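Uncharacterized protein orp (Desulfovibrio gigas, PDB 2WFB) probably holds or helps to build a mixed molybdenum-copper sulphide cluster, as a small alpha/beta member of the dinitrogenase iron-molybdenum cofactor family. Local coordinates at residues Asp21-Phe24 / Gly25-Ala28; Lys79-Gln82 / Ala83-Ala87; Val104-Leu108 / Asp109-Pro113. All coordinates share one frame; numbering follows the deposited sequence. Where two conformers were deposited one is given.

Contact 1 (Asp21-Phe24 / Gly25-Ala28). With ACT (acetate ion), chain E; PO4 (phosphate ion), chain B; PO4 (phosphate ion), chain C.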
ATOM      1  N   ASP A  21      -6.833  -3.861   3.538  1.00 14.77           N
ATOM      2  CA  ASP A  21      -7.962  -3.309   2.798  1.00 15.48           C
ATOM      3  C   ASP A  21      -7.790  -3.769   1.353  1.00 15.71           C
ATOM      4  O   ASP A  21      -6.749  -3.495   0.769  1.00 16.19           O
ATOM      5  CB  ASP A  21      -7.893  -1.779   2.868  1.00 15.85           C
ATOM      6  CG  ASP A  21      -9.222  -1.099   2.543  1.00 18.85           C
ATOM      7  OD1 ASP A  21      -9.901  -1.493   1.570  1.00 17.56           O
ATOM      8  OD2 ASP A  21      -9.582  -0.161   3.283  1.00 19.71           O
ATOM      9  N   PRO A  22      -8.803  -4.445   0.752  1.00 15.99           N
ATOM     10  CA  PRO A  22      -8.678  -4.836  -0.659  1.00 16.40           C
ATOM     11  C   PRO A  22      -8.543  -3.651  -1.623  1.00 16.50           C
ATOM     12  O   PRO A  22      -8.148  -3.840  -2.761  1.00 16.69           O
ATOM     13  CB  PRO A  22      -9.982  -5.590  -0.962  1.00 16.21           C
ATOM     14  CG  PRO A  22     -10.620  -5.827   0.322  1.00 17.32           C
ATOM     15  CD  PRO A  22     -10.107  -4.831   1.311  1.00 16.27           C
ATOM     16  N   ARG A  23      -8.859  -2.444  -1.171  1.00 15.40           N
ATOM     17  CA  ARG A  23      -8.863  -1.305  -2.068  1.00 15.22           C
ATOM     18  C   ARG A  23      -7.650  -0.458  -1.830  1.00 14.55           C
ATOM     19  O   ARG A  23      -7.063  -0.468  -0.738  1.00 14.15           O
ATOM     20  CB  ARG A  23     -10.116  -0.473  -1.858  1.00 16.28           C
ATOM     21  CG  ARG A  23     -11.326  -1.198  -2.305  1.00 18.92           C
ATOM     22  CD  ARG A  23     -12.486  -0.715  -1.531  1.00 25.32           C
ATOM     23  NE  ARG A  23     -13.033   0.395  -2.242  1.00 26.39           N
ATOM     24  CZ  ARG A  23     -13.728   1.384  -1.704  1.00 26.41           C
ATOM     25  NH1 ARG A  23     -13.969   1.441  -0.399  1.00 29.21           N
ATOM     26  NH2 ARG A  23     -14.174   2.320  -2.495  1.00 20.62           N
ATOM     27  N   PHE A  24      -7.253   0.261  -2.864  1.00 14.40           N
ATOM     28  CA  PHE A  24      -6.080   1.114  -2.759  1.00 13.78           C
ATOM     29  C   PHE A  24      -6.410   2.602  -2.595  1.00 14.09           C
ATOM     30  O   PHE A  24      -6.193   3.164  -1.530  1.00 14.70           O
ATOM     31  CB  PHE A  24      -5.096   0.907  -3.910  1.00 12.34           C
ATOM     32  CG  PHE A  24      -4.017   1.955  -3.937  1.00 13.70           C
ATOM     33  CD1 PHE A  24      -3.088   2.040  -2.887  1.00 11.30           C
ATOM     34  CD2 PHE A  24      -3.971   2.903  -4.952  1.00 12.81           C
ATOM     35  CE1 PHE A  24      -2.115   3.026  -2.888  1.00 13.09           C
ATOM     36  CE2 PHE A  24      -3.001   3.890  -4.942  1.00 14.54           C
ATOM     37  CZ  PHE A  24      -2.057   3.935  -3.890  1.00 13.83           C
ATOM     38  N   GLY A  25      -6.930   3.240  -3.644  1.00 14.46           N
ATOM     39  CA  GLY A  25      -7.173   4.685  -3.617  1.00 14.00           C
ATOM     40  C   GLY A  25      -8.115   5.127  -2.519  1.00 14.68           C
ATOM     41  O   GLY A  25      -7.954   6.218  -1.953  1.00 14.33           O
ATOM     42  N   ARG A  26      -9.068   4.254  -2.197  1.00 14.86           N
ATOM     43  CA  ARG A  26     -10.102   4.528  -1.214  1.00 14.91           C
ATOM     44  C   ARG A  26      -9.962   3.658   0.047  1.00 14.83           C
ATOM     45  O   ARG A  26     -10.934   3.490   0.809  1.00 15.45           O
ATOM     46  CB  ARG A  26     -11.504   4.417  -1.866  1.00 15.42           C
ATOM     47  CG  ARG A  26     -11.660   5.457  -3.012  1.00 17.06           C
ATOM     48  CD  ARG A  26     -12.950   5.384  -3.827  1.00 19.15           C
ATOM     49  NE  ARG A  26     -12.846   6.374  -4.898  1.00 20.15           N
ATOM     50  CZ  ARG A  26     -13.175   7.664  -4.792  1.00 23.23           C
ATOM     51  NH1 ARG A  26     -13.668   8.156  -3.667  1.00 23.16           N
ATOM     52  NH2 ARG A  26     -13.007   8.474  -5.831  1.00 24.87           N
ATOM     53  N   ALA A  27      -8.759   3.123   0.280  1.00 13.16           N
ATOM     54  CA  ALA A  27      -8.438   2.505   1.571  1.00 12.66           C
ATOM     55  C   ALA A  27      -8.638   3.496   2.705  1.00 12.40           C
ATOM     56  O   ALA A  27      -8.450   4.704   2.534  1.00 12.46           O
ATOM     57  CB  ALA A  27      -6.984   2.002   1.575  1.00 13.17           C
ATOM     58  N   ALA A  28      -8.997   3.006   3.887  1.00 13.14           N
ATOM     59  CA  ALA A  28      -9.071   3.890   5.084  1.00 13.78           C
ATOM     60  C   ALA A  28      -7.701   4.563   5.368  1.00 13.80           C
ATOM     61  O   ALA A  28      -7.626   5.725   5.785  1.00 13.06           O
ATOM     62  CB  ALA A  28      -9.583   3.103   6.339  1.00 13.24           C
TER
HETATM   63  C   ACT E1124     -14.892   5.832  -0.752  1.00 26.28           C
HETATM   64  O   ACT E1124     -14.617   7.009  -1.005  1.00 27.01           O
HETATM   65  OXT ACT E1124     -14.892   5.382   0.421  1.00 27.02           O
HETATM   66  CH3 ACT E1124     -15.158   4.980  -1.901  1.00 26.02           C
HETATM   67  P   PO4 B1121      -7.994   2.797  -7.393  1.00 20.16           P
HETATM   68  O1  PO4 B1121      -7.824   1.949  -6.201  1.00 20.13           O
HETATM   69  O2  PO4 B1121      -7.116   2.257  -8.471  1.00 22.11           O
HETATM   70  O3  PO4 B1121      -9.418   2.788  -7.823  1.00 20.78           O
HETATM   71  O4  PO4 B1121      -7.578   4.209  -7.056  1.00 21.45           O
HETATM   72  P   PO4 C1122     -10.365   6.446  -8.257  1.00 28.81           P
HETATM   73  O1  PO4 C1122      -8.856   6.461  -8.228  1.00 30.18           O
HETATM   74  O2  PO4 C1122     -10.780   6.197  -9.678  1.00 30.70           O
HETATM   75  O3  PO4 C1122     -10.872   5.397  -7.279  1.00 31.76           O
HETATM   76  O4  PO4 C1122     -10.916   7.762  -7.788  1.00 29.50           O
HETATM   77  O   HOH W   1     -11.768   1.191   2.177  1.00 29.88           O
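With chi1 at -161°, Asp21 carries its carboxylate back over the loop toward Ala27 and Ala28, and its two oxygens take different backbone N-H groups. Asp21 OD1 accepts from Arg23 N at 3.1 Å, closing an Asx turn, while Ala28 N reaches Asp21 OD2 at 3.3 Å from above the carboxylate plane. Water 1 donates to this OD2 and to Arg26 O. Phe24 to Ala27 form a type I turn, closed by Ala27 N to Phe24 O at 3.1 Å, and the methyl of Ala27 fits against Arg23 O. Phe24 sends its ring the other way, to Ala59 and Leu63. Arg23 bends at chi3 (89°), which lays one face of its guanidinium over Arg26 CB. The Arg26 chain runs extended, and its NE and NH2 bond to O3 and O4 of one phosphate; NH1 holds an acetate oxygen, and NH2 also reaches Leu51 O. Gly25, having no side chain, lets the second phosphate come close, its O1 accepting from Gly25 N at 3.0 Å. A short aspartate probably helps to hold the loop's shape, while an arginine and a bare backbone N-H offer an anion-binding surface, occupied here by ions probably from the crystallisation liquor.

Contact 2 (Lys79-Gln82 / Ala83-Ala87). With PO4 (phosphate ion), chain D.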
ATOM      1  N   LYS A  79      -4.625   4.164 -13.484  1.00 19.07           N
ATOM      2  CA  LYS A  79      -3.995   5.441 -13.214  1.00 18.59           C
ATOM      3  C   LYS A  79      -3.232   5.408 -11.884  1.00 18.13           C
ATOM      4  O   LYS A  79      -2.133   5.982 -11.770  1.00 17.76           O
ATOM      5  CB  LYS A  79      -5.019   6.568 -13.291  1.00 19.49           C
ATOM      6  CG  LYS A  79      -5.552   6.763 -14.731  1.00 21.64           C
ATOM      7  CD  LYS A  79      -6.360   8.046 -14.871  1.00 27.02           C
ATOM      8  CE  LYS A  79      -6.673   8.335 -16.356  1.00 29.86           C
ATOM      9  NZ  LYS A  79      -7.448   9.614 -16.554  1.00 34.09           N
ATOM     10  N   ALA A  80      -3.805   4.730 -10.889  1.00 17.26           N
ATOM     11  CA  ALA A  80      -3.135   4.552  -9.613  1.00 16.30           C
ATOM     12  C   ALA A  80      -1.847   3.769  -9.804  1.00 16.29           C
ATOM     13  O   ALA A  80      -0.811   4.150  -9.253  1.00 16.54           O
ATOM     14  CB  ALA A  80      -4.025   3.880  -8.627  1.00 15.72           C
ATOM     15  N   PHE A  81      -1.908   2.682 -10.575  1.00 16.20           N
ATOM     16  CA  PHE A  81      -0.719   1.884 -10.847  1.00 17.16           C
ATOM     17  C   PHE A  81       0.395   2.709 -11.504  1.00 17.60           C
ATOM     18  O   PHE A  81       1.562   2.583 -11.122  1.00 16.95           O
ATOM     19  CB  PHE A  81      -1.024   0.669 -11.722  1.00 17.35           C
ATOM     20  CG  PHE A  81       0.078  -0.354 -11.716  1.00 18.91           C
ATOM     21  CD1 PHE A  81       0.132  -1.319 -10.710  1.00 18.91           C
ATOM     22  CD2 PHE A  81       1.078  -0.331 -12.690  1.00 20.56           C
ATOM     23  CE1 PHE A  81       1.143  -2.243 -10.669  1.00 21.26           C
ATOM     24  CE2 PHE A  81       2.117  -1.269 -12.666  1.00 21.54           C
ATOM     25  CZ  PHE A  81       2.159  -2.217 -11.656  1.00 21.83           C
ATOM     26  N   GLN A  82       0.039   3.525 -12.496  1.00 17.46           N
ATOM     27  CA  GLN A  82       1.016   4.388 -13.186  1.00 18.36           C
ATOM     28  C   GLN A  82       1.658   5.400 -12.228  1.00 17.89           C
ATOM     29  O   GLN A  82       2.874   5.626 -12.266  1.00 17.67           O
ATOM     30  CB  GLN A  82       0.337   5.138 -14.327  1.00 19.38           C
ATOM     31  CG  GLN A  82       1.190   6.254 -14.905  1.00 24.21           C
ATOM     32  CD  GLN A  82       0.389   7.234 -15.721  1.00 33.10           C
ATOM     33  OE1 GLN A  82      -0.478   6.844 -16.526  1.00 37.03           O
ATOM     34  NE2 GLN A  82       0.668   8.528 -15.526  1.00 35.90           N
ATOM     35  N   ALA A  83       0.827   5.997 -11.374  1.00 17.00           N
ATOM     36  CA  ALA A  83       1.282   6.931 -10.361  1.00 16.48           C
ATOM     37  C   ALA A  83       2.256   6.273  -9.363  1.00 16.96           C
ATOM     38  O   ALA A  83       3.268   6.880  -9.013  1.00 16.65           O
ATOM     39  CB  ALA A  83       0.099   7.539  -9.652  1.00 16.45           C
ATOM     40  N   LEU A  84       1.965   5.044  -8.923  1.00 16.22           N
ATOM     41  CA  LEU A  84       2.889   4.260  -8.069  1.00 16.09           C
ATOM     42  C   LEU A  84       4.234   3.925  -8.732  1.00 16.81           C
ATOM     43  O   LEU A  84       5.296   4.075  -8.108  1.00 17.19           O
ATOM     44  CB  LEU A  84       2.222   2.974  -7.545  1.00 15.72           C
ATOM     45  CG  LEU A  84       1.030   3.196  -6.629  1.00 13.95           C
ATOM     46  CD1 LEU A  84       0.180   1.920  -6.547  1.00 14.12           C
ATOM     47  CD2 LEU A  84       1.485   3.658  -5.262  1.00 13.86           C
ATOM     48  N   GLN A  85       4.193   3.475  -9.982  1.00 17.58           N
ATOM     49  CA  GLN A  85       5.397   3.250 -10.765  1.00 19.05           C
ATOM     50  C   GLN A  85       6.188   4.557 -10.876  1.00 19.08           C
ATOM     51  O   GLN A  85       7.397   4.572 -10.596  1.00 19.53           O
ATOM     52  CB  GLN A  85       5.033   2.799 -12.158  1.00 19.37           C
ATOM     53  CG  GLN A  85       4.656   1.362 -12.269  1.00 25.26           C
ATOM     54  CD  GLN A  85       4.696   0.905 -13.720  1.00 30.30           C
ATOM     55  OE1 GLN A  85       5.301  -0.112 -14.028  1.00 34.89           O
ATOM     56  NE2 GLN A  85       4.071   1.675 -14.619  1.00 32.14           N
ATOM     57  N   ALA A  86       5.492   5.647 -11.254  1.00 18.46           N
ATOM     58  CA  ALA A  86       6.101   6.981 -11.339  1.00 18.20           C
ATOM     59  C   ALA A  86       6.821   7.340 -10.032  1.00 18.26           C
ATOM     60  O   ALA A  86       7.948   7.836 -10.055  1.00 19.53           O
ATOM     61  CB  ALA A  86       5.060   8.057 -11.713  1.00 18.00           C
ATOM     62  N   ALA A  87       6.203   7.060  -8.890  1.00 17.56           N
ATOM     63  CA  ALA A  87       6.843   7.333  -7.593  1.00 17.41           C
ATOM     64  C   ALA A  87       7.981   6.356  -7.218  1.00 17.30           C
ATOM     65  O   ALA A  87       8.675   6.540  -6.212  1.00 17.97           O
ATOM     66  CB  ALA A  87       5.791   7.440  -6.484  1.00 16.53           C
TER
HETATM   67  P   PO4 D1123      -7.848   4.172 -11.395  1.00 40.59           P
HETATM   68  O1  PO4 D1123      -6.668   3.925 -10.505  1.00 37.34           O
HETATM   69  O2  PO4 D1123      -7.353   4.220 -12.816  1.00 38.77           O
HETATM   70  O3  PO4 D1123      -8.900   3.101 -11.188  1.00 40.47           O
HETATM   71  O4  PO4 D1123      -8.474   5.498 -11.063  1.00 42.14           O
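Phe81 and Gln85, one helical turn apart, meet through the ring's CE2 corner and the amide carbon CD, 3.5 Å from each other. Chi1 of -165° swings the Phe81 ring beside its own carbonyl carbon; Gln85 places CG beside its backbone N (chi1 -79°) and then runs extended, which brings its amide up to the ring. The two planes stand 45° apart, so this is an oblique van der Waals contact without stacking. The aromatic group suits the buried flank, where it also packs on Val76 and Val91, whereas the glutamine's CG lies against the ring's CE2 and its amide belongs to the exposed side. Leu84 CG sits 3.3 Å from Ala80 O. The small methyl of Ala83 lets Ala60 of helix 55-66 come close. Four successive i to i+4 bonds cross from one half to the other, from Ala83 N to Lys79 O at 3.0 Å through Ala86 N to Gln82 O at 2.8 Å. In the first turn Lys79 N and Ala80 N donate to O2 and O1 of a phosphate, probably from the crystallisation liquor, gripped at the helix N-terminus. Helix 78-86 is the crossover helix of a beta-alpha-beta unit between parallel strands 68-72 and 90-92.

Contact 3 (Val104-Leu108 / Asp109-Pro113)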
ATOM      1  N   VAL A 104       3.056  -8.512   5.182  1.00 13.49           N
ATOM      2  CA  VAL A 104       4.440  -8.062   5.218  1.00 14.32           C
ATOM      3  C   VAL A 104       5.332  -9.292   5.324  1.00 14.88           C
ATOM      4  O   VAL A 104       6.301  -9.412   4.566  1.00 15.14           O
ATOM      5  CB  VAL A 104       4.719  -7.095   6.372  1.00 13.86           C
ATOM      6  CG1 VAL A 104       6.209  -6.931   6.551  1.00 15.11           C
ATOM      7  CG2 VAL A 104       4.060  -5.737   6.103  1.00 13.70           C
ATOM      8  N   GLN A 105       4.971 -10.221   6.218  1.00 15.47           N
ATOM      9  CA  GLN A 105       5.709 -11.498   6.340  1.00 16.62           C
ATOM     10  C   GLN A 105       5.759 -12.310   5.046  1.00 16.46           C
ATOM     11  O   GLN A 105       6.842 -12.782   4.689  1.00 16.63           O
ATOM     12  CB  GLN A 105       5.223 -12.349   7.531  1.00 16.77           C
ATOM     13  CG  GLN A 105       6.134 -13.547   7.867  1.00 20.91           C
ATOM     14  CD  GLN A 105       7.528 -13.124   8.350  1.00 25.54           C
ATOM     15  OE1 GLN A 105       8.529 -13.252   7.623  1.00 29.21           O
ATOM     16  NE2 GLN A 105       7.592 -12.596   9.569  1.00 24.68           N
ATOM     17  N   ARG A 106       4.631 -12.485   4.338  1.00 17.00           N
ATOM     18  CA  ARG A 106       4.652 -13.186   3.021  1.00 18.05           C
ATOM     19  C   ARG A 106       5.505 -12.449   1.996  1.00 17.28           C
ATOM     20  O   ARG A 106       6.202 -13.085   1.211  1.00 17.41           O
ATOM     21  CB  ARG A 106       3.270 -13.385   2.377  1.00 18.75           C
ATOM     22  CG  ARG A 106       2.314 -14.257   3.154  1.00 24.94           C
ATOM     23  CD  ARG A 106       1.527 -15.264   2.294  1.00 32.17           C
ATOM     24  NE  ARG A 106       1.035 -14.756   1.016  1.00 35.28           N
ATOM     25  CZ  ARG A 106      -0.155 -15.063   0.494  1.00 38.27           C
ATOM     26  NH1 ARG A 106      -1.015 -15.845   1.157  1.00 39.35           N
ATOM     27  NH2 ARG A 106      -0.514 -14.561  -0.684  1.00 39.06           N
ATOM     28  N   PHE A 107       5.410 -11.119   1.974  1.00 16.46           N
ATOM     29  CA  PHE A 107       6.263 -10.314   1.100  1.00 15.90           C
ATOM     30  C   PHE A 107       7.750 -10.546   1.397  1.00 16.27           C
ATOM     31  O   PHE A 107       8.507 -10.835   0.479  1.00 16.37           O
ATOM     32  CB  PHE A 107       5.966  -8.809   1.175  1.00 15.71           C
ATOM     33  CG  PHE A 107       7.005  -7.975   0.467  1.00 14.32           C
ATOM     34  CD1 PHE A 107       7.093  -7.987  -0.921  1.00 13.96           C
ATOM     35  CD2 PHE A 107       7.931  -7.239   1.188  1.00 14.57           C
ATOM     36  CE1 PHE A 107       8.081  -7.249  -1.591  1.00 14.33           C
ATOM     37  CE2 PHE A 107       8.920  -6.504   0.531  1.00 15.81           C
ATOM     38  CZ  PHE A 107       8.992  -6.513  -0.859  1.00 13.06           C
ATOM     39  N   LEU A 108       8.154 -10.401   2.657  1.00 16.01           N
ATOM     40  CA  LEU A 108       9.558 -10.636   3.066  1.00 17.17           C
ATOM     41  C   LEU A 108      10.083 -12.051   2.788  1.00 18.22           C
ATOM     42  O   LEU A 108      11.280 -12.242   2.495  1.00 18.53           O
ATOM     43  CB  LEU A 108       9.768 -10.279   4.535  1.00 16.42           C
ATOM     44  CG  LEU A 108       9.484  -8.803   4.826  1.00 15.13           C
ATOM     45  CD1 LEU A 108       9.621  -8.554   6.301  1.00 17.21           C
ATOM     46  CD2 LEU A 108      10.367  -7.856   4.016  1.00 15.98           C
ATOM     47  N   ASP A 109       9.185 -13.022   2.870  1.00 18.10           N
ATOM     48  CA  ASP A 109       9.508 -14.416   2.610  1.00 19.01           C
ATOM     49  C   ASP A 109       9.586 -14.727   1.114  1.00 18.99           C
ATOM     50  O   ASP A 109       9.770 -15.863   0.755  1.00 19.44           O
ATOM     51  CB  ASP A 109       8.473 -15.344   3.292  1.00 18.64           C
ATOM     52  CG  ASP A 109       8.603 -15.372   4.809  1.00 20.31           C
ATOM     53  OD1 ASP A 109       9.572 -14.783   5.346  1.00 23.27           O
ATOM     54  OD2 ASP A 109       7.734 -15.987   5.493  1.00 23.67           O
ATOM     55  N   GLY A 110       9.428 -13.732   0.240  1.00 19.03           N
ATOM     56  CA  GLY A 110       9.503 -13.965  -1.205  1.00 18.78           C
ATOM     57  C   GLY A 110       8.284 -14.586  -1.865  1.00 19.61           C
ATOM     58  O   GLY A 110       8.366 -15.040  -3.008  1.00 19.26           O
ATOM     59  N   GLN A 111       7.142 -14.555  -1.177  1.00 19.14           N
ATOM     60  CA  GLN A 111       5.912 -15.200  -1.648  0.50 19.68           C
ATOM     61  C   GLN A 111       4.953 -14.235  -2.371  1.00 19.98           C
ATOM     62  O   GLN A 111       3.825 -14.618  -2.734  1.00 19.63           O
ATOM     63  CB  GLN A 111       5.179 -15.854  -0.468  0.50 19.71           C
ATOM     64  CG  GLN A 111       5.714 -17.202  -0.005  0.50 21.05           C
ATOM     65  CD  GLN A 111       5.065 -17.666   1.300  0.50 22.47           C
ATOM     66  OE1 GLN A 111       4.999 -16.920   2.284  0.50 21.21           O
ATOM     67  NE2 GLN A 111       4.587 -18.902   1.310  0.50 24.41           N
ATOM     68  N   VAL A 112       5.386 -12.982  -2.560  1.00 19.61           N
ATOM     69  CA  VAL A 112       4.575 -11.954  -3.220  1.00 19.27           C
ATOM     70  C   VAL A 112       5.255 -11.424  -4.487  1.00 20.68           C
ATOM     71  O   VAL A 112       6.169 -10.599  -4.411  1.00 21.12           O
ATOM     72  CB  VAL A 112       4.190 -10.768  -2.256  1.00 18.79           C
ATOM     73  CG1 VAL A 112       3.263  -9.773  -2.954  1.00 16.66           C
ATOM     74  CG2 VAL A 112       3.513 -11.286  -1.008  1.00 16.60           C
ATOM     75  N   PRO A 113       4.793 -11.881  -5.660  1.00 21.68           N
ATOM     76  CA  PRO A 113       5.287 -11.399  -6.952  1.00 22.81           C
ATOM     77  C   PRO A 113       5.019  -9.912  -7.111  1.00 23.70           C
ATOM     78  O   PRO A 113       3.931  -9.452  -6.748  1.00 23.48           O
ATOM     79  CB  PRO A 113       4.431 -12.165  -7.945  1.00 23.08           C
ATOM     80  CG  PRO A 113       3.936 -13.359  -7.187  1.00 23.48           C
ATOM     81  CD  PRO A 113       3.713 -12.863  -5.817  1.00 22.19           C
TER
HETATM   82  O   HOH W   2       7.736 -11.348  -2.165  1.00 14.75           O
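Val112 tucks CG2 against the backbone of Phe107, 3.5 Å from its N, and the same methyl touches Phe107 CB and Arg106 CB. This is the close-packed side: with chi1 -176° Val112 sets CG1 anti to its backbone N and turns CG2 toward the helix, a branched side chain filling the place where the chain folds back, its CB at the edge of the Phe107 ring. Here the helix ends in a Schellman motif. Gln111 N bonds to Arg106 O at 3.0 Å, nearly along the C=O axis, and Gly110 N approaches Phe107 O at 3.0 Å from above the carbonyl plane; glycine suits the positive phi of 78° that this needs. Asp109 N still makes a regular helical bond to Gln105 O. Water 2 bridges the two segments, donating to Phe107 O and Val112 O and accepting from Val112 N. The other side is looser and faces solvent, and the polar Gln105, Asp109 and Gln111 lie there. Beneath the helix end, the Phe107 ring reaches Ile7 of strand 6-11 and Val70 and Leu72 of strand 68-72, while Val112 and Arg106 pack on Leu95 in a loop.

Overall arrangement
Contacts 1 and 2 belong to one neighbourhood: the Phe24 ring of 21-28 packs on Ala80 and Leu84 of 79-87, with Phe24 CD2 to Ala80 CB at 3.8 Å, so the loop before strand 29-34 leans on helix 78-86. Both are partly buried and bind phosphate through backbone N-H groups, one from a loop and the other at a helix start. Contact 3 is a surface contact whose nearest atoms lie about 9 Å from contact 2 and about 11 Å from contact 1. Its own bonds end a helix, where contact 2 continues one and contact 1 combines a turn bond with a carboxylate that takes backbone N-H groups. Contacts 2 and 3 belong to separate helices, 78-86 and 100-108.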